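Local coordinates for pilotin OutS (Dickeya dadantii, PDB 3UTK), which serves as the pilot protein of type II secretion, interacts with the secretin OutD and is one of the Out proteins required to move pectate lyases and cellulases across the outer membrane, at residues R58-R63 with N99-L104. Residues are numbered along the deposited sequence; the frame is centred on the assembly and turned at random.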
loop_
_atom_site.group_PDB
_atom_site.type_symbol
_atom_site.label_atom_id
_atom_site.label_comp_id
_atom_site.label_asym_id
_atom_site.label_seq_id
_atom_site.Cartn_x
_atom_site.Cartn_y
_atom_site.Cartn_z
ATOM N N ARG A 58 5.278 6.170 -5.418
ATOM C CA ARG A 58 5.210 7.628 -5.475
ATOM C C ARG A 58 6.578 8.253 -5.211
ATOM O O ARG A 58 7.012 9.145 -5.938
ATOM C CB ARG A 58 4.180 8.185 -4.478
ATOM C CG ARG A 58 3.901 9.685 -4.656
ATOM C CD ARG A 58 3.029 10.232 -3.532
ATOM N NE ARG A 58 3.777 10.332 -2.286
ATOM C CZ ARG A 58 3.403 9.792 -1.131
ATOM N NH1 ARG A 58 2.271 9.105 -1.049
ATOM N NH2 ARG A 58 4.171 9.939 -0.056
ATOM N N VAL A 59 7.252 7.793 -4.161
ATOM C CA VAL A 59 8.471 8.451 -3.708
ATOM C C VAL A 59 9.726 7.980 -4.448
ATOM O O VAL A 59 10.552 8.801 -4.864
ATOM C CB VAL A 59 8.663 8.299 -2.181
ATOM C CG1 VAL A 59 9.983 8.927 -1.736
ATOM C CG2 VAL A 59 7.479 8.921 -1.439
ATOM N N GLN A 60 9.873 6.666 -4.609
ATOM C CA GLN A 60 11.091 6.106 -5.197
ATOM C C GLN A 60 10.994 5.998 -6.713
ATOM O O GLN A 60 12.003 6.052 -7.422
ATOM C CB GLN A 60 11.402 4.723 -4.593
ATOM C CG GLN A 60 11.495 4.713 -3.061
ATOM C CD GLN A 60 12.613 5.596 -2.536
ATOM O OE1 GLN A 60 12.434 6.339 -1.571
ATOM N NE2 GLN A 60 13.776 5.506 -3.159
ATOM N N CYS A 61 9.779 5.842 -7.219
ATOM C CA CYS A 61 9.587 5.562 -8.645
ATOM C C CYS A 61 8.987 6.747 -9.391
ATOM O O CYS A 61 8.573 6.631 -10.555
ATOM C CB CYS A 61 8.702 4.322 -8.809
ATOM S SG CYS A 61 9.334 2.848 -7.920
ATOM N N GLU A 62 8.980 7.891 -8.721
ATOM C CA GLU A 62 8.492 9.156 -9.281
ATOM C C GLU A 62 7.089 9.039 -9.860
ATOM O O GLU A 62 6.767 9.727 -10.827
ATOM C CB GLU A 62 9.430 9.670 -10.380
ATOM C CG GLU A 62 10.891 9.668 -10.008
ATOM C CD GLU A 62 11.187 10.598 -8.868
ATOM O OE1 GLU A 62 10.308 11.424 -8.543
ATOM O OE2 GLU A 62 12.292 10.505 -8.295
ATOM N N ARG A 63 6.273 8.155 -9.293
ATOM C CA ARG A 63 4.867 8.057 -9.693
ATOM C C ARG A 63 4.088 9.209 -9.063
ATOM O O ARG A 63 3.317 9.035 -8.110
ATOM C CB ARG A 63 4.268 6.695 -9.312
ATOM C CG ARG A 63 4.748 5.519 -10.156
ATOM C CD ARG A 63 4.223 5.571 -11.609
ATOM N NE ARG A 63 2.759 5.654 -11.724
ATOM C CZ ARG A 63 1.946 4.612 -11.883
ATOM N NH1 ARG A 63 2.432 3.376 -11.916
ATOM N NH2 ARG A 63 0.631 4.798 -11.990
ATOM N N ASN A 99 6.422 1.479 8.455
ATOM C CA ASN A 99 7.492 0.536 8.806
ATOM C C ASN A 99 7.866 -0.380 7.645
ATOM O O ASN A 99 9.046 -0.620 7.385
ATOM C CB ASN A 99 7.110 -0.302 10.025
ATOM C CG ASN A 99 7.114 0.501 11.306
ATOM O OD1 ASN A 99 6.672 0.025 12.355
ATOM N ND2 ASN A 99 7.609 1.731 11.228
ATOM N N LEU A 100 6.853 -0.893 6.951
ATOM C CA LEU A 100 7.070 -1.753 5.790
ATOM C C LEU A 100 7.706 -0.987 4.633
ATOM O O LEU A 100 8.512 -1.532 3.891
ATOM C CB LEU A 100 5.752 -2.393 5.331
ATOM C CG LEU A 100 5.152 -3.522 6.175
ATOM C CD1 LEU A 100 3.816 -3.940 5.590
ATOM C CD2 LEU A 100 6.099 -4.722 6.271
ATOM N N TYR A 101 7.332 0.280 4.478
ATOM C CA TYR A 101 7.950 1.129 3.466
ATOM C C TYR A 101 9.433 1.295 3.781
ATOM O O TYR A 101 10.282 1.139 2.910
ATOM C CB TYR A 101 7.240 2.491 3.382
ATOM C CG TYR A 101 8.004 3.533 2.593
ATOM C CD1 TYR A 101 8.076 3.468 1.209
ATOM C CD2 TYR A 101 8.661 4.576 3.235
ATOM C CE1 TYR A 101 8.775 4.410 0.484
ATOM C CE2 TYR A 101 9.363 5.524 2.517
ATOM C CZ TYR A 101 9.418 5.436 1.141
ATOM O OH TYR A 101 10.119 6.372 0.417
ATOM N N GLN A 102 9.749 1.597 5.032
ATOM C CA GLN A 102 11.149 1.732 5.418
ATOM C C GLN A 102 11.905 0.422 5.189
ATOM O O GLN A 102 13.083 0.431 4.820
ATOM C CB GLN A 102 11.268 2.185 6.876
ATOM C CG GLN A 102 10.753 3.597 7.131
ATOM C CD GLN A 102 11.524 4.656 6.357
ATOM O OE1 GLN A 102 10.967 5.675 5.946
ATOM N NE2 GLN A 102 12.810 4.419 6.158
ATOM N N GLY A 103 11.223 -0.700 5.398
ATOM C CA GLY A 103 11.812 -2.010 5.166
ATOM C C GLY A 103 12.159 -2.232 3.700
ATOM O O GLY A 103 13.223 -2.774 3.373
ATOM N N LEU A 104 11.256 -1.813 2.813
ATOM C CA LEU A 104 11.485 -1.912 1.369
ATOM C C LEU A 104 12.767 -1.184 0.966
ATOM O O LEU A 104 13.586 -1.717 0.207
ATOM C CB LEU A 104 10.294 -1.331 0.582
ATOM C CG LEU A 104 8.987 -2.133 0.471
ATOM C CD1 LEU A 104 7.851 -1.286 -0.109
ATOM C CD2 LEU A 104 9.172 -3.382 -0.367
#
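V59, in the last turn of helix 40-60, and Y101, midway along helix 94-106, face each other with their CA atoms 10.3 Å apart. From segment 99-104 only Y101 reaches across. Its CG is anti to the backbone N (chi1 167°), which sends the ring out from helix 94-106 and carries the hydroxyl to V59 and Q60. On V59 the CG1 branch does most of the touching, 3.3 Å from Y101 OH; CB of V59 follows at 3.5 Å from the same oxygen, and CG2 stands farther off. The two side chains cross at about a right angle, and the ring carbons themselves hardly reach the valine: Y101 CZ is 4.4 Å from V59 CB. OutS is built from nested, perpendicular helical hairpins, and here the tyrosine spans from helix 94-106 to the C-terminal end of helix 40-60. Just past that helix end, C61 forms a disulfide with C115 of helix 111-121, while R58 makes a salt bridge to D69. The Q60 chain bends at its second torsion (chi2 -62°), and Q60 OE1 lies 3.1 Å from Y101 OH. The amide plane is turned 47° from the ring plane, and OE1 lies oblique to the ring, nearest its hydroxyl.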